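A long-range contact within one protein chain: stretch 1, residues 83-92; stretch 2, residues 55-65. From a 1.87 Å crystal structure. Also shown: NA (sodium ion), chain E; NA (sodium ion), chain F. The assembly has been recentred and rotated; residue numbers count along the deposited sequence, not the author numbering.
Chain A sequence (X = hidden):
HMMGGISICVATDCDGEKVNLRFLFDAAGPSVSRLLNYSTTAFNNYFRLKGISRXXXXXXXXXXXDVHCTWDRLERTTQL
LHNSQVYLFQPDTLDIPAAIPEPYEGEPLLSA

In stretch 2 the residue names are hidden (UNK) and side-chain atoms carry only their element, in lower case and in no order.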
# COMPACT_ATOMS: atom_id res chain seq x y z
N ASN A 83 -5.68 -0.03 11.36
CA ASN A 83 -4.37 0.61 11.35
C ASN A 83 -3.29 -0.28 10.75
O ASN A 83 -2.10 -0.06 11.00
CB ASN A 83 -3.94 1.07 12.75
CG ASN A 83 -4.66 2.32 13.20
OD1 ASN A 83 -5.14 3.11 12.38
ND2 ASN A 83 -4.75 2.52 14.51
N SER A 84 -3.68 -1.27 9.94
CA SER A 84 -2.68 -2.08 9.27
C SER A 84 -1.90 -1.25 8.26
O SER A 84 -2.41 -0.30 7.66
CB SER A 84 -3.34 -3.28 8.58
OG SER A 84 -3.70 -4.27 9.53
N GLN A 85 -0.63 -1.62 8.07
CA GLN A 85 0.22 -1.03 7.05
C GLN A 85 0.52 -2.10 6.02
O GLN A 85 1.12 -3.14 6.34
CB GLN A 85 1.53 -0.47 7.64
CG GLN A 85 2.45 0.13 6.58
CD GLN A 85 1.92 1.47 6.01
OE1 GLN A 85 1.73 2.43 6.75
NE2 GLN A 85 1.67 1.50 4.71
N VAL A 86 0.11 -1.85 4.80
CA VAL A 86 0.38 -2.72 3.66
C VAL A 86 1.49 -2.13 2.82
O VAL A 86 1.63 -0.89 2.72
CB VAL A 86 -0.91 -2.92 2.84
CG1 VAL A 86 -0.62 -3.63 1.52
CG2 VAL A 86 -1.90 -3.76 3.66
N TYR A 87 2.30 -3.00 2.21
CA TYR A 87 3.30 -2.59 1.23
C TYR A 87 3.12 -3.40 -0.04
O TYR A 87 3.04 -4.63 0.02
CB TYR A 87 4.74 -2.76 1.76
CG TYR A 87 5.77 -2.08 0.90
CD1 TYR A 87 6.52 -2.80 -0.04
CD2 TYR A 87 6.01 -0.71 1.03
CE1 TYR A 87 7.48 -2.15 -0.84
CE2 TYR A 87 6.96 -0.06 0.23
CZ TYR A 87 7.67 -0.78 -0.70
OH TYR A 87 8.62 -0.13 -1.47
N LEU A 88 3.10 -2.70 -1.18
CA LEU A 88 2.91 -3.31 -2.49
C LEU A 88 4.22 -3.29 -3.26
O LEU A 88 4.83 -2.23 -3.44
CB LEU A 88 1.81 -2.59 -3.28
CG LEU A 88 0.47 -2.52 -2.56
CD1 LEU A 88 -0.58 -1.78 -3.40
CD2 LEU A 88 -0.02 -3.93 -2.17
N PHE A 89 4.68 -4.48 -3.66
CA PHE A 89 5.81 -4.60 -4.57
C PHE A 89 5.32 -4.48 -6.00
O PHE A 89 4.18 -4.82 -6.33
CB PHE A 89 6.52 -5.94 -4.36
CG PHE A 89 7.19 -6.05 -3.03
CD1 PHE A 89 8.33 -5.32 -2.74
CD2 PHE A 89 6.66 -6.89 -2.04
CE1 PHE A 89 8.95 -5.40 -1.51
CE2 PHE A 89 7.29 -7.00 -0.81
CZ PHE A 89 8.44 -6.24 -0.54
N GLN A 90 6.19 -3.95 -6.87
CA GLN A 90 5.88 -3.79 -8.28
C GLN A 90 6.85 -4.58 -9.15
O GLN A 90 7.99 -4.83 -8.75
CB GLN A 90 5.94 -2.31 -8.70
CG GLN A 90 5.06 -1.37 -7.90
CD GLN A 90 5.41 0.08 -8.20
OE1 GLN A 90 5.33 0.51 -9.35
NE2 GLN A 90 5.81 0.83 -7.18
N PRO A 91 6.44 -4.94 -10.36
CA PRO A 91 7.41 -5.46 -11.33
C PRO A 91 8.26 -4.33 -11.90
O PRO A 91 7.90 -3.16 -11.83
CB PRO A 91 6.52 -6.08 -12.41
CG PRO A 91 5.27 -5.24 -12.37
CD PRO A 91 5.07 -4.89 -10.92
N ASP A 92 9.42 -4.71 -12.46
CA ASP A 92 10.34 -3.77 -13.12
C ASP A 92 10.76 -2.62 -12.19
O ASP A 92 10.92 -1.48 -12.63
CB ASP A 92 9.72 -3.21 -14.41
CG ASP A 92 9.61 -4.25 -15.52
OD1 ASP A 92 10.66 -4.82 -15.89
OD2 ASP A 92 8.47 -4.54 -15.97
N UNK A 55 2.72 2.46 -16.06
CA UNK A 55 1.58 2.06 -15.24
C UNK A 55 2.04 1.48 -13.91
O UNK A 55 3.15 0.94 -13.80
c UNK A 55 0.72 1.04 -15.99
N UNK A 56 1.20 1.64 -12.89
CA UNK A 56 1.42 0.97 -11.62
C UNK A 56 0.72 -0.39 -11.61
O UNK A 56 -0.44 -0.51 -12.02
c UNK A 56 0.96 1.11 -9.14
c UNK A 56 -0.09 -0.29 -7.49
c UNK A 56 -0.14 0.38 -8.68
c UNK A 56 2.11 1.16 -8.35
c UNK A 56 0.90 1.82 -10.45
c UNK A 56 1.07 -0.25 -6.71
c UNK A 56 2.17 0.48 -7.15
N UNK A 57 1.41 -1.41 -11.10
CA UNK A 57 0.76 -2.70 -10.87
C UNK A 57 1.42 -3.41 -9.69
O UNK A 57 2.59 -3.19 -9.38
c UNK A 57 0.83 -3.60 -12.11
N UNK A 58 0.64 -4.27 -9.04
CA UNK A 58 1.12 -5.06 -7.91
C UNK A 58 1.50 -6.45 -8.40
O UNK A 58 0.70 -7.12 -9.07
c UNK A 58 0.05 -5.16 -6.80
c UNK A 58 0.54 -6.05 -5.66
c UNK A 58 -0.28 -3.78 -6.29
N UNK A 59 2.73 -6.90 -8.07
CA UNK A 59 3.04 -8.31 -8.28
C UNK A 59 3.29 -9.07 -6.98
O UNK A 59 3.39 -10.30 -7.02
c UNK A 59 5.55 -8.07 -8.76
n UNK A 59 6.61 -8.60 -9.37
c UNK A 59 4.20 -8.50 -9.29
o UNK A 59 5.66 -7.26 -7.84
N UNK A 60 3.31 -8.39 -5.83
CA UNK A 60 3.40 -9.03 -4.52
C UNK A 60 2.95 -8.04 -3.44
O UNK A 60 3.12 -6.84 -3.59
o UNK A 60 4.92 -10.14 -2.98
c UNK A 60 4.84 -9.49 -4.24
N UNK A 61 2.32 -8.55 -2.37
CA UNK A 61 1.86 -7.69 -1.28
C UNK A 61 2.25 -8.23 0.09
O UNK A 61 2.21 -9.45 0.31
c UNK A 61 0.33 -7.49 -1.34
N UNK A 62 2.62 -7.34 1.03
CA UNK A 62 2.91 -7.75 2.40
C UNK A 62 2.19 -6.83 3.37
O UNK A 62 1.80 -5.71 3.04
c UNK A 62 5.12 -8.90 2.00
c UNK A 62 5.07 -6.40 2.40
c UNK A 62 4.43 -7.76 2.72
N UNK A 63 1.99 -7.32 4.60
CA UNK A 63 1.33 -6.54 5.64
C UNK A 63 2.18 -6.64 6.90
O UNK A 63 2.72 -7.71 7.21
c UNK A 63 -0.22 -8.49 6.25
c UNK A 63 -0.79 -6.11 6.95
c UNK A 63 -0.13 -6.98 5.88
N UNK A 64 2.33 -5.52 7.60
CA UNK A 64 3.18 -5.50 8.78
C UNK A 64 2.43 -6.09 9.97
O UNK A 64 1.31 -5.68 10.28
c UNK A 64 6.63 -3.99 12.20
c UNK A 64 4.70 -4.05 10.19
c UNK A 64 5.97 -4.54 9.96
c UNK A 64 3.66 -4.09 9.10
c UNK A 64 5.36 -3.48 12.44
c UNK A 64 6.94 -4.52 10.96
c UNK A 64 4.40 -3.52 11.44
N UNK A 65 3.08 -7.02 10.66
CA UNK A 65 2.53 -7.72 11.81
C UNK A 65 3.11 -7.07 13.06
O UNK A 65 4.33 -7.09 13.26
c UNK A 65 2.86 -9.21 11.75
o UNK A 65 1.47 -9.54 13.69
c UNK A 65 2.06 -10.05 12.74
n UNK A 65 2.02 -11.36 12.50
NA NA E . 9.17 -7.21 -7.42
NA NA F . -1.36 -6.18 11.36
O HOH W 1 4.59 -0.63 -11.38
O HOH W 2 0.18 -3.33 10.04
O HOH W 3 7.88 -8.53 -6.25

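Position 55 carries one side-chain carbon, and that carbon stays far from stretch 1. A lone CB means alanine, Ala55. Its O accepts from water 1 at 3.2 Å, and the same water donates to Gln90 OE1 at 2.4 Å, a short distance.

Position 56 has one carbon followed by a ring of six carbons with no heteroatom. The ring reaches the side chains of Leu88 and Gln90. This is phenylalanine, Phe56. Leu88 CD1 meets the ring edge, 4.0 Å from Phe56 CZ. Gln90 CD lies 3.4 Å from Phe56 CE1.

Position 57 again has a single carbon, its CB, 4.6 Å from Pro91 CD, so it is Ala57. Its backbone makes the contact: Ala57 O is 3.4 Å from Gln90 CG and 3.4 Å from Pro91 CD. Ala57 N donates to water 1 at 3.3 Å.

Position 58 shows one carbon carrying two more, a branch at CB without oxygen. The three carbons identify valine, Val58. Val58 CG2 packs 3.5 Å from Leu88 CD1.

Position 59 has two carbons, the second bearing one oxygen and one nitrogen. This short amide is asparagine, Asn59. CA-to-CB points toward stretch 1, and the side chain lies beside Phe89, Gln90 and Pro91. Asn59 CG is 3.9 Å from Pro91 CD. The backbone contact is firmer: Asn59 N donates to Phe89 O at 3.1 Å.

Position 60 has one carbon and one oxygen, the side chain of serine, Ser60. Its OG sits 3.8 Å from Phe89 CD2, oblique to the ring. Phe89 N donates to Ser60 O at 2.8 Å.

Position 61 has one carbon, placed against Leu88. It is Ala61, with CB 3.7 Å from Leu88 CD2. The pair is a non-hydrogen-bonded one.

Position 62 has three carbons branched at CB, near Tyr87 and Phe89. It is Val62. Val62 CG2 lies 3.7 Å from Tyr87 CB and 3.9 Å from Phe89 CE2. Val62 N donates to Tyr87 O, and Tyr87 N to Val62 O, each at 2.9 Å.

Position 63 has the same branched three carbons, facing Ser84 and Val86. It is Val63. Its CG2 is 4.2 Å from Val86 CG2 and 4.1 Å from Ser84 CB.

Position 64 has one carbon and a six-carbon ring. CB is 4.4 Å from Gln85 CB, but the ring leads away. It is Phe64. Its N donates to Gln85 O at 3.0 Å. Water 2 joins Phe64 O (2.6 Å) to Gln85 N (2.7 Å).

Position 65 has two carbons, the second with one oxygen and one nitrogen, out of reach of stretch 1. It is Asn65.

The contact is an antiparallel strand pairing held by backbone hydrogen bonds. Side chains alternate between faces: Val86, Leu88, Ala61 and Val63 share one, while Tyr87, Phe89, Ser60 and Val62 share the other. Beyond the paired strands, Phe56 and Val58 extend the apolar packing around Leu88.

Stretch 2 55-65: AFAVNSAVVFN
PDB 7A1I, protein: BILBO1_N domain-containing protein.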